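Side-chain contacts in pectate lyase/Amb allergen (Acidovorax citrulli, PDB 4HWV), which probably cleaves pectate, the polygalacturonate of plant cell walls, by beta-elimination and holds a calcium ion as pectate lyases of its family do: residues Val384-Pro389 / Ala396-Ala401; Leu53-Tyr58 / Ala62-Asp67; Ala119-Asp124 / Glu145-Cys150. One frame throughout, in Å; residues are numbered along the deposited sequence. Where two conformers were deposited one is given.

Interaction 1 of 3, residues Val384-Pro389 / Ala396-Ala401; sequences VSLAGP and ADVANA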
ATOM      1  N   VAL A 384     -10.862  11.019 -21.076  1.00  5.97           N
ATOM      2  CA  VAL A 384     -10.999  11.192 -19.644  1.00  6.67           C
ATOM      3  C   VAL A 384     -12.251  10.465 -19.156  1.00  6.98           C
ATOM      4  O   VAL A 384     -13.358  10.717 -19.647  1.00  8.43           O
ATOM      5  CB  VAL A 384     -11.086  12.705 -19.262  1.00  7.21           C
ATOM      6  CG1 VAL A 384     -11.181  12.885 -17.741  1.00  8.17           C
ATOM      7  CG2 VAL A 384      -9.918  13.478 -19.849  1.00  8.57           C
ATOM      8  N   SER A 385     -12.053   9.550 -18.213  1.00  6.78           N
ATOM      9  CA  SER A 385     -13.154   8.935 -17.482  0.50  6.69           C
ATOM     10  C   SER A 385     -13.090   9.462 -16.064  1.00  7.19           C
ATOM     11  O   SER A 385     -12.177   9.116 -15.317  1.00  7.67           O
ATOM     12  CB  SER A 385     -12.995   7.420 -17.443  0.50  6.38           C
ATOM     13  OG  SER A 385     -13.968   6.851 -16.581  0.50  6.62           O
ATOM     14  N   LEU A 386     -14.043  10.308 -15.708  1.00  6.94           N
ATOM     15  CA  LEU A 386     -14.002  11.007 -14.435  1.00  7.70           C
ATOM     16  C   LEU A 386     -15.358  10.844 -13.774  1.00  9.04           C
ATOM     17  O   LEU A 386     -16.335  11.493 -14.171  1.00 10.27           O
ATOM     18  CB  LEU A 386     -13.629  12.480 -14.653  1.00  8.05           C
ATOM     19  CG  LEU A 386     -13.438  13.320 -13.386  1.00  8.43           C
ATOM     20  CD1 LEU A 386     -12.504  12.615 -12.412  1.00  8.64           C
ATOM     21  CD2 LEU A 386     -12.878  14.675 -13.755  1.00  9.85           C
ATOM     22  N   ALA A 387     -15.413   9.942 -12.797  1.00  9.31           N
ATOM     23  CA  ALA A 387     -16.642   9.650 -12.074  1.00 11.06           C
ATOM     24  C   ALA A 387     -16.860  10.637 -10.939  1.00 12.42           C
ATOM     25  O   ALA A 387     -16.059  11.536 -10.710  1.00 11.90           O
ATOM     26  CB  ALA A 387     -16.603   8.222 -11.539  1.00 11.49           C
ATOM     27  N   GLY A 388     -17.956  10.457 -10.218  1.00 15.26           N
ATOM     28  CA  GLY A 388     -18.212  11.289  -9.061  1.00 17.99           C
ATOM     29  C   GLY A 388     -19.670  11.176  -8.675  1.00 20.11           C
ATOM     30  O   GLY A 388     -20.552  11.235  -9.536  1.00 20.25           O
ATOM     31  N   PRO A 389     -19.941  10.990  -7.375  1.00 22.06           N
ATOM     32  CA  PRO A 389     -21.316  10.801  -6.916  1.00 23.37           C
ATOM     33  C   PRO A 389     -22.096  12.110  -6.868  1.00 24.77           C
ATOM     34  O   PRO A 389     -23.320  12.060  -6.774  1.00 25.72           O
ATOM     35  CB  PRO A 389     -21.126  10.260  -5.495  1.00 23.81           C
ATOM     36  CG  PRO A 389     -19.841  10.868  -5.049  1.00 23.89           C
ATOM     37  CD  PRO A 389     -18.971  10.827  -6.276  1.00 23.10           C
ATOM     38  N   ALA A 396     -14.283  22.161 -17.387  1.00 10.95           N
ATOM     39  CA  ALA A 396     -13.554  22.985 -16.429  1.00 12.63           C
ATOM     40  C   ALA A 396     -12.866  22.205 -15.314  1.00 13.23           C
ATOM     41  O   ALA A 396     -11.995  22.750 -14.652  1.00 14.09           O
ATOM     42  CB  ALA A 396     -14.466  24.052 -15.846  1.00 13.67           C
ATOM     43  N   ASP A 397     -13.252  20.944 -15.096  1.00 12.92           N
ATOM     44  CA  ASP A 397     -12.548  20.112 -14.118  1.00 13.59           C
ATOM     45  C   ASP A 397     -11.249  19.561 -14.691  1.00 12.25           C
ATOM     46  O   ASP A 397     -10.393  19.075 -13.948  1.00 12.88           O
ATOM     47  CB  ASP A 397     -13.405  18.918 -13.669  1.00 15.72           C
ATOM     48  CG  ASP A 397     -14.693  19.336 -12.983  1.00 17.56           C
ATOM     49  OD1 ASP A 397     -14.660  20.224 -12.101  1.00 19.54           O
ATOM     50  OD2 ASP A 397     -15.745  18.766 -13.322  1.00 17.48           O
ATOM     51  N   VAL A 398     -11.118  19.619 -16.013  1.00 11.16           N
ATOM     52  CA  VAL A 398     -10.063  18.894 -16.722  1.00 10.10           C
ATOM     53  C   VAL A 398      -8.929  19.794 -17.210  1.00  8.84           C
ATOM     54  O   VAL A 398      -7.796  19.343 -17.358  1.00  8.77           O
ATOM     55  CB  VAL A 398     -10.669  18.063 -17.885  1.00 10.86           C
ATOM     56  CG1 VAL A 398      -9.600  17.295 -18.669  1.00 11.22           C
ATOM     57  CG2 VAL A 398     -11.718  17.107 -17.332  1.00 11.28           C
ATOM     58  N   ALA A 399      -9.223  21.071 -17.442  1.00  7.57           N
ATOM     59  CA  ALA A 399      -8.171  22.021 -17.781  1.00  7.51           C
ATOM     60  C   ALA A 399      -8.437  23.342 -17.096  1.00  7.59           C
ATOM     61  O   ALA A 399      -9.582  23.785 -17.018  1.00  9.13           O
ATOM     62  CB  ALA A 399      -8.081  22.221 -19.284  1.00  7.62           C
ATOM     63  N   ASN A 400      -7.371  23.980 -16.634  1.00  7.12           N
ATOM     64  CA  ASN A 400      -7.454  25.316 -16.032  1.00  7.59           C
ATOM     65  C   ASN A 400      -6.190  26.104 -16.346  1.00  7.25           C
ATOM     66  O   ASN A 400      -5.299  25.601 -17.026  1.00  7.86           O
ATOM     67  CB  ASN A 400      -7.760  25.250 -14.523  1.00  8.97           C
ATOM     68  CG  ASN A 400      -6.670  24.568 -13.722  1.00 10.77           C
ATOM     69  OD1 ASN A 400      -5.739  24.021 -14.269  1.00 11.69           O
ATOM     70  ND2 ASN A 400      -6.828  24.549 -12.414  1.00 13.27           N
ATOM     71  N   ALA A 401      -6.106  27.332 -15.851  1.00  8.02           N
ATOM     72  CA  ALA A 401      -4.980  28.213 -16.149  1.00  8.61           C
ATOM     73  C   ALA A 401      -4.521  28.940 -14.898  1.00  9.92           C
ATOM     74  O   ALA A 401      -5.331  29.259 -14.032  1.00 11.79           O
ATOM     75  CB  ALA A 401      -5.363  29.217 -17.218  1.00  8.30           C
TER

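Interaction 2 of 3, residues Leu53-Tyr58 / Ala62-Asp67; sequences LIQALY and AVIAPD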
ATOM      1  N   LEU A  53      23.614  -0.908  -8.496  1.00  3.99           N
ATOM      2  CA  LEU A  53      23.090   0.135  -9.379  1.00  3.72           C
ATOM      3  C   LEU A  53      24.055   1.335  -9.425  1.00  4.23           C
ATOM      4  O   LEU A  53      24.401   1.833 -10.504  1.00  4.73           O
ATOM      5  CB  LEU A  53      21.710   0.578  -8.885  1.00  4.06           C
ATOM      6  CG  LEU A  53      21.136   1.791  -9.616  1.00  4.83           C
ATOM      7  CD1 LEU A  53      20.907   1.553 -11.105  1.00  5.30           C
ATOM      8  CD2 LEU A  53      19.815   2.174  -8.957  1.00  5.73           C
ATOM      9  N   ILE A  54      24.486   1.798  -8.255  1.00  4.09           N
ATOM     10  CA  ILE A  54      25.433   2.912  -8.196  1.00  4.18           C
ATOM     11  C   ILE A  54      26.753   2.574  -8.900  1.00  3.72           C
ATOM     12  O   ILE A  54      27.265   3.381  -9.673  1.00  4.13           O
ATOM     13  CB  ILE A  54      25.658   3.365  -6.741  1.00  4.92           C
ATOM     14  CG1 ILE A  54      24.387   4.025  -6.214  1.00  5.73           C
ATOM     15  CG2 ILE A  54      26.868   4.316  -6.635  1.00  4.91           C
ATOM     16  CD1 ILE A  54      24.345   4.140  -4.693  1.00  6.91           C
ATOM     17  N   GLN A  55      27.313   1.384  -8.664  1.00  3.89           N
ATOM     18  CA  GLN A  55      28.564   1.060  -9.340  1.00  4.72           C
ATOM     19  C   GLN A  55      28.392   1.047 -10.864  1.00  4.78           C
ATOM     20  O   GLN A  55      29.285   1.466 -11.605  1.00  5.55           O
ATOM     21  CB  GLN A  55      29.153  -0.274  -8.867  1.00  5.48           C
ATOM     22  CG  GLN A  55      29.649  -0.278  -7.422  1.00  6.00           C
ATOM     23  CD  GLN A  55      30.725   0.759  -7.108  1.00  5.63           C
ATOM     24  OE1 GLN A  55      31.280   1.424  -7.993  1.00  5.83           O
ATOM     25  NE2 GLN A  55      31.010   0.911  -5.819  1.00  5.98           N
ATOM     26  N   ALA A  56      27.254   0.573 -11.352  1.00  4.42           N
ATOM     27  CA  ALA A  56      27.018   0.581 -12.795  1.00  4.82           C
ATOM     28  C   ALA A  56      26.972   2.018 -13.323  1.00  4.69           C
ATOM     29  O   ALA A  56      27.588   2.359 -14.344  1.00  5.55           O
ATOM     30  CB  ALA A  56      25.743  -0.179 -13.131  1.00  5.60           C
ATOM     31  N   LEU A  57      26.264   2.882 -12.605  1.00  4.38           N
ATOM     32  CA  LEU A  57      26.156   4.282 -13.020  1.00  4.61           C
ATOM     33  C   LEU A  57      27.498   5.008 -12.963  1.00  4.52           C
ATOM     34  O   LEU A  57      27.731   5.960 -13.718  1.00  5.54           O
ATOM     35  CB  LEU A  57      25.133   5.008 -12.136  1.00  4.95           C
ATOM     36  CG  LEU A  57      23.680   4.550 -12.298  1.00  4.78           C
ATOM     37  CD1 LEU A  57      22.831   5.078 -11.167  1.00  5.56           C
ATOM     38  CD2 LEU A  57      23.084   4.979 -13.635  1.00  5.49           C
ATOM     39  N   TYR A  58      28.367   4.556 -12.058  1.00  4.86           N
ATOM     40  CA  TYR A  58      29.651   5.208 -11.812  1.00  4.98           C
ATOM     41  C   TYR A  58      30.824   4.443 -12.443  1.00  5.03           C
ATOM     42  O   TYR A  58      31.986   4.758 -12.196  1.00  5.91           O
ATOM     43  CB  TYR A  58      29.882   5.373 -10.297  1.00  4.77           C
ATOM     44  CG  TYR A  58      29.117   6.528  -9.669  1.00  5.16           C
ATOM     45  CD1 TYR A  58      27.722   6.530  -9.619  1.00  5.13           C
ATOM     46  CD2 TYR A  58      29.793   7.613  -9.117  1.00  6.57           C
ATOM     47  CE1 TYR A  58      27.024   7.583  -9.055  1.00  6.16           C
ATOM     48  CE2 TYR A  58      29.099   8.669  -8.529  1.00  6.74           C
ATOM     49  CZ  TYR A  58      27.710   8.647  -8.510  1.00  6.39           C
ATOM     50  OH  TYR A  58      26.985   9.670  -7.948  1.00  7.76           O
ATOM     51  N   ALA A  62      32.611   4.252  -7.776  1.00  5.81           N
ATOM     52  CA  ALA A  62      31.954   4.777  -6.579  1.00  6.34           C
ATOM     53  C   ALA A  62      32.568   4.226  -5.304  1.00  6.36           C
ATOM     54  O   ALA A  62      32.970   3.065  -5.251  1.00  6.62           O
ATOM     55  CB  ALA A  62      30.464   4.478  -6.598  1.00  6.60           C
ATOM     56  N   VAL A  63      32.650   5.074  -4.284  1.00  6.54           N
ATOM     57  CA  VAL A  63      32.900   4.609  -2.937  1.00  6.88           C
ATOM     58  C   VAL A  63      31.627   4.895  -2.164  1.00  5.86           C
ATOM     59  O   VAL A  63      31.213   6.054  -2.017  1.00  6.10           O
ATOM     60  CB  VAL A  63      34.110   5.301  -2.281  1.00  8.64           C
ATOM     61  CG1 VAL A  63      34.266   4.832  -0.837  1.00 10.24           C
ATOM     62  CG2 VAL A  63      35.379   5.014  -3.081  1.00 10.44           C
ATOM     63  N   ILE A  64      30.978   3.823  -1.717  1.00  5.59           N
ATOM     64  CA  ILE A  64      29.709   3.926  -1.017  1.00  5.12           C
ATOM     65  C   ILE A  64      30.001   3.712   0.462  1.00  5.50           C
ATOM     66  O   ILE A  64      30.451   2.633   0.877  1.00  6.70           O
ATOM     67  CB  ILE A  64      28.698   2.904  -1.558  1.00  5.21           C
ATOM     68  CG1 ILE A  64      28.583   3.069  -3.077  1.00  6.02           C
ATOM     69  CG2 ILE A  64      27.349   3.039  -0.825  1.00  5.91           C
ATOM     70  CD1 ILE A  64      27.665   2.060  -3.740  1.00  6.64           C
ATOM     71  N   ALA A  65      29.783   4.769   1.243  1.00  5.43           N
ATOM     72  CA  ALA A  65      30.100   4.799   2.659  1.00  5.87           C
ATOM     73  C   ALA A  65      29.165   3.906   3.452  1.00  5.93           C
ATOM     74  O   ALA A  65      28.116   3.512   2.950  1.00  5.69           O
ATOM     75  CB  ALA A  65      30.009   6.249   3.167  1.00  7.55           C
ATOM     76  N   PRO A  66      29.526   3.602   4.711  1.00  6.22           N
ATOM     77  CA  PRO A  66      28.589   2.855   5.565  1.00  6.75           C
ATOM     78  C   PRO A  66      27.177   3.452   5.599  1.00  5.71           C
ATOM     79  O   PRO A  66      26.194   2.690   5.580  1.00  5.66           O
ATOM     80  CB  PRO A  66      29.263   2.914   6.941  1.00  7.30           C
ATOM     81  CG  PRO A  66      30.765   2.890   6.590  1.00  7.78           C
ATOM     82  CD  PRO A  66      30.850   3.790   5.357  1.00  6.85           C
ATOM     83  N   ASP A  67      27.070   4.777   5.589  1.00  5.47           N
ATOM     84  CA  ASP A  67      25.742   5.380   5.617  1.00  5.59           C
ATOM     85  C   ASP A  67      25.019   5.380   4.267  1.00  5.29           C
ATOM     86  O   ASP A  67      23.846   5.757   4.194  1.00  6.19           O
ATOM     87  CB  ASP A  67      25.745   6.775   6.268  1.00  6.35           C
ATOM     88  CG  ASP A  67      26.491   7.834   5.467  1.00  7.79           C
ATOM     89  OD1 ASP A  67      26.857   7.609   4.298  1.00  7.48           O
ATOM     90  OD2 ASP A  67      26.689   8.930   6.027  1.00  8.82           O
TER

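Interaction 3 of 3, residues Ala119-Asp124 / Glu145-Cys150; sequences ASLWSD and EDARAC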
ATOM      1  N   ALA A 119      10.886  10.148  17.689  1.00  4.07           N
ATOM      2  CA  ALA A 119       9.697  10.513  18.450  1.00  4.48           C
ATOM      3  C   ALA A 119       9.904  11.855  19.162  1.00  4.82           C
ATOM      4  O   ALA A 119       9.012  12.708  19.194  1.00  4.70           O
ATOM      5  CB  ALA A 119       9.377   9.427  19.458  1.00  4.60           C
ATOM      6  N   SER A 120      11.077  12.025  19.760  1.00  4.48           N
ATOM      7  CA  SER A 120      11.379  13.265  20.464  1.00  5.37           C
ATOM      8  C   SER A 120      11.459  14.457  19.502  1.00  5.43           C
ATOM      9  O   SER A 120      10.917  15.523  19.781  1.00  5.84           O
ATOM     10  CB  SER A 120      12.676  13.111  21.254  1.00  6.95           C
ATOM     11  OG  SER A 120      13.091  14.353  21.784  1.00  8.09           O
ATOM     12  N   LEU A 121      12.129  14.270  18.367  1.00  5.15           N
ATOM     13  CA  LEU A 121      12.233  15.324  17.372  1.00  5.28           C
ATOM     14  C   LEU A 121      10.849  15.724  16.878  1.00  5.31           C
ATOM     15  O   LEU A 121      10.522  16.916  16.828  1.00  5.99           O
ATOM     16  CB  LEU A 121      13.122  14.851  16.221  1.00  6.05           C
ATOM     17  CG  LEU A 121      13.196  15.829  15.029  1.00  6.80           C
ATOM     18  CD1 LEU A 121      13.636  17.238  15.449  1.00  7.73           C
ATOM     19  CD2 LEU A 121      14.135  15.260  13.994  1.00  7.75           C
ATOM     20  N   TRP A 122      10.050  14.731  16.497  1.00  5.46           N
ATOM     21  CA  TRP A 122       8.725  15.000  15.958  1.00  5.23           C
ATOM     22  C   TRP A 122       7.844  15.703  16.990  1.00  5.43           C
ATOM     23  O   TRP A 122       7.167  16.679  16.662  1.00  6.37           O
ATOM     24  CB  TRP A 122       8.101  13.684  15.505  1.00  5.98           C
ATOM     25  CG  TRP A 122       6.750  13.769  14.834  1.00  5.11           C
ATOM     26  CD1 TRP A 122       5.594  13.224  15.290  1.00  5.61           C
ATOM     27  CD2 TRP A 122       6.439  14.391  13.579  1.00  5.50           C
ATOM     28  NE1 TRP A 122       4.575  13.458  14.394  1.00  6.28           N
ATOM     29  CE2 TRP A 122       5.067  14.178  13.340  1.00  5.72           C
ATOM     30  CE3 TRP A 122       7.186  15.111  12.640  1.00  6.40           C
ATOM     31  CZ2 TRP A 122       4.422  14.646  12.199  1.00  5.84           C
ATOM     32  CZ3 TRP A 122       6.540  15.581  11.502  1.00  6.65           C
ATOM     33  CH2 TRP A 122       5.170  15.355  11.297  1.00  5.59           C
ATOM     34  N   SER A 123       7.861  15.232  18.239  1.00  5.50           N
ATOM     35  CA  SER A 123       7.100  15.895  19.288  1.00  5.77           C
ATOM     36  C   SER A 123       7.523  17.361  19.418  1.00  5.64           C
ATOM     37  O   SER A 123       6.663  18.253  19.470  1.00  7.03           O
ATOM     38  CB  SER A 123       7.285  15.158  20.608  1.00  7.06           C
ATOM     39  OG  SER A 123       6.515  15.765  21.633  1.00  8.02           O
ATOM     40  N   ASP A 124       8.835  17.611  19.487  1.00  5.98           N
ATOM     41  CA  ASP A 124       9.339  18.996  19.585  1.00  6.31           C
ATOM     42  C   ASP A 124       8.974  19.830  18.362  1.00  6.18           C
ATOM     43  O   ASP A 124       8.681  21.015  18.476  1.00  7.51           O
ATOM     44  CB  ASP A 124      10.861  19.029  19.737  1.00  7.98           C
ATOM     45  CG  ASP A 124      11.325  18.808  21.161  1.00  9.95           C
ATOM     46  OD1 ASP A 124      10.515  18.413  22.040  1.00 11.53           O
ATOM     47  OD2 ASP A 124      12.536  19.018  21.388  1.00 10.88           O
ATOM     48  N   GLU A 145      13.796  22.442  13.700  1.00  7.12           N
ATOM     49  CA  GLU A 145      13.913  22.518  12.250  1.00  7.34           C
ATOM     50  C   GLU A 145      15.322  22.193  11.764  1.00  7.65           C
ATOM     51  O   GLU A 145      15.500  21.478  10.782  1.00  7.82           O
ATOM     52  CB  GLU A 145      13.433  23.886  11.733  1.00  7.39           C
ATOM     53  CG  GLU A 145      13.804  24.165  10.271  1.00  7.56           C
ATOM     54  CD  GLU A 145      13.125  23.224   9.259  1.00  7.75           C
ATOM     55  OE1 GLU A 145      12.217  22.422   9.615  1.00  8.01           O
ATOM     56  OE2 GLU A 145      13.516  23.312   8.073  1.00  8.35           O
ATOM     57  N   ASP A 146      16.336  22.707  12.454  1.00  7.31           N
ATOM     58  CA  ASP A 146      17.713  22.387  12.078  1.00  7.58           C
ATOM     59  C   ASP A 146      17.986  20.890  12.252  1.00  6.57           C
ATOM     60  O   ASP A 146      18.720  20.277  11.462  1.00  7.19           O
ATOM     61  CB  ASP A 146      18.694  23.239  12.894  1.00  8.99           C
ATOM     62  CG  ASP A 146      18.634  24.708  12.514  1.00 10.41           C
ATOM     63  OD1 ASP A 146      18.293  25.010  11.354  1.00 11.39           O
ATOM     64  OD2 ASP A 146      18.950  25.552  13.363  1.00 12.48           O
ATOM     65  N   ALA A 147      17.403  20.290  13.292  1.00  6.70           N
ATOM     66  CA  ALA A 147      17.564  18.856  13.483  1.00  6.60           C
ATOM     67  C   ALA A 147      16.852  18.057  12.380  1.00  6.29           C
ATOM     68  O   ALA A 147      17.427  17.113  11.815  1.00  6.31           O
ATOM     69  CB  ALA A 147      17.099  18.435  14.860  1.00  7.28           C
ATOM     70  N   ARG A 148      15.621  18.457  12.046  1.00  5.82           N
ATOM     71  CA  ARG A 148      14.927  17.841  10.921  1.00  6.13           C
ATOM     72  C   ARG A 148      15.767  17.960   9.656  1.00  5.82           C
ATOM     73  O   ARG A 148      15.938  16.982   8.925  1.00  6.18           O
ATOM     74  CB  ARG A 148      13.556  18.482  10.683  1.00  6.28           C
ATOM     75  CG  ARG A 148      12.787  17.799   9.551  1.00  6.34           C
ATOM     76  CD  ARG A 148      11.744  18.729   8.914  1.00  6.37           C
ATOM     77  NE  ARG A 148      12.395  19.876   8.286  1.00  7.02           N
ATOM     78  CZ  ARG A 148      13.029  19.825   7.117  1.00  6.84           C
ATOM     79  NH1 ARG A 148      13.040  18.705   6.393  1.00  7.60           N
ATOM     80  NH2 ARG A 148      13.637  20.908   6.669  1.00  8.18           N
ATOM     81  N   ALA A 149      16.293  19.160   9.395  1.00  6.28           N
ATOM     82  CA  ALA A 149      17.072  19.375   8.181  1.00  6.66           C
ATOM     83  C   ALA A 149      18.304  18.467   8.130  1.00  6.89           C
ATOM     84  O   ALA A 149      18.673  17.985   7.061  1.00  7.17           O
ATOM     85  CB  ALA A 149      17.462  20.848   8.037  1.00  7.67           C
ATOM     86  N   CYS A 150      18.941  18.226   9.276  1.00  6.18           N
ATOM     87  CA  CYS A 150      20.073  17.290   9.354  1.00  7.35           C
ATOM     88  C   CYS A 150      19.662  15.900   8.908  1.00  6.33           C
ATOM     89  O   CYS A 150      20.371  15.254   8.143  1.00  6.85           O
ATOM     90  CB  CYS A 150      20.584  17.168  10.795  1.00  8.35           C
ATOM     91  SG  CYS A 150      21.592  18.539  11.377  1.00 10.80           S
TER

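Interaction 1 of 3, residues Val384-Pro389 / Ala396-Ala401
Val384 and Leu386, two residues apart on strand 376-387, both turn toward Val398, next to Ala399 in the segment 396-401. The fold is the right-handed parallel beta-helix of polysaccharide lyase family 1. Strand 376-387 pairs in parallel with 345-356, while 399-401 is an outermost strand of a different parallel sheet, so these side chains pack strand 376-387 against residues next to a strand of another sheet of the coil.

Val398 can be followed atom by atom. Val398 CB stands back, 5.0 Å from Val384 CG2, and leaves the touching to its two methyls. Val398 CG1, set anti to the backbone N (chi1 179°), reaches Val384 CG2 at 4.0 Å. Val398 CG2 takes the other branch, beside the backbone N, and faces Val384 CG1 at 4.3 Å. More loosely, Val398 CG2 also approaches Leu386 CD2, at 4.5 Å. The two valines therefore slide past each other in opposite directions, methyl against methyl. Val398 also touches Leu438 of helix 438-445, and Val384 rests on Tyr353 and Leu431.

The contacts across are all between carbons. Asp397 contributes its methylene alone; its carboxylate is turned to the connecting loop, where OD2 forms a salt bridge with Arg391 and accepts a hydrogen bond from the backbone N of Arg394. Trp365, which packs on Leu386, also donates its NE1 to the carbonyl of Asp397. Of the two Leu386 methyls it is CD2 that looks across, lying 4.3 Å from Asp397 CB.

Interaction 2 of 3, residues Leu53-Tyr58 / Ala62-Asp67
A side-chain amide joins the last turn of helix 50-57 to Ala62, the residue before strand 63-64, which is half of a small two-stranded antiparallel sheet: Gln55 takes hold of the backbone of Ala62 at both its polar atoms. The bend of the glutamine at chi2 (-58°) brings the amide to Ala62. Gln55 NE2 donates to Ala62 O at 3.0 Å along a nearly straight line (170°), in the plane of its own amide but from well above the carbonyl plane of Ala62. Gln55 OE1 accepts from Ala62 N at 3.1 Å, a more bent bond (137°). Two bonds to one residue fix the rotation of the amide about its final torsion.

Beside these two bonds the methyl of Ala62 is hemmed in. Ile54 CG2 touches Ala62 CB at 3.6 Å, and Tyr58 CB meets Ala62 CB at 3.8 Å, with the tyrosine ring lying obliquely to it. Ile64 crosses Ile54 at a slant and brings Ile64 CD1 to 3.8 Å from Ile54 CG2.

Val70 of strand 70-71 touches Ile54, Tyr58 and Ala62, while Ile54 also packs on Ile161 of strand 160-163 and the helix lies over Ile81 of strand 79-83.

Interaction 3 of 3, residues Ala119-Asp124 / Glu145-Cys150
Leu121 carries the contact of residues 119-124 with Ala147 and Arg148 of helix 143-159. Just before it in sequence, Ala119 and Ser120 serve another interface: they pack on Trp122 and Ser123 of the second subunit. Leu121 points toward the second helix, its CG anti to the backbone N (chi1 174°), and spreads both methyls over it. Leu121 CD1 meets Ala147 CB at 3.7 Å and lies 4.1 Å from Arg148 N. Leu121 CD2 sits over the backbone of the following residue, 4.0 Å from Arg148 N and 4.1 Å from Arg148 CA. The leucine thus rests on one methyl and a short run of main chain, which lets the backbones come as near as 7.4 Å between Leu121 CA and Arg148 CA.

Both helices belong to the helical excursion that leaves the parallel beta-helix between strands 86-88 and 160-163, and Cys150, in disulfide linkage with Cys108, cross-links it internally.

Next along the first helix, Trp122 meets the ring of Trp222, and Ser123 packs on Ala119 of the second subunit. Asp124 directs OD2 to the hydroxyl of Tyr115, which also touches Ala147.

On the second helix, Arg148 leads away from Leu121 into a side-on salt bridge with Glu145, one turn earlier. Arg148 NE reaches Glu145 OE1 at 2.9 Å, from above the carboxylate plane; Arg148 NH2 reaches Glu145 OE2 at 2.8 Å, on its syn side but out of that plane. Both bonds are nearly straight (177° and 176°) and in the guanidinium plane. Tyr125 and Gln211 also bond to this carboxylate, and Arg148 NH1 is held by the carbonyl of Phe209.

How the interactions relate
The three contacts follow one another along the chain in the order interaction 2, interaction 3, interaction 1, and none touches another. Interactions 2 and 3 come nearest, about 9 Å between closest atoms although their centres are 28 Å apart. Interaction 1 is remote from both: its centre lies 44 Å from that of interaction 2, on the opposite side of the chain's centre, and 39 Å from that of interaction 3. Interaction 1 is built into the beta-helix, whereas 2 and 3 involve helices packed around it, and interaction 3 alone adjoins the second subunit. All three lie away from the calcium bound by Asp227, Asp278 and Asp282.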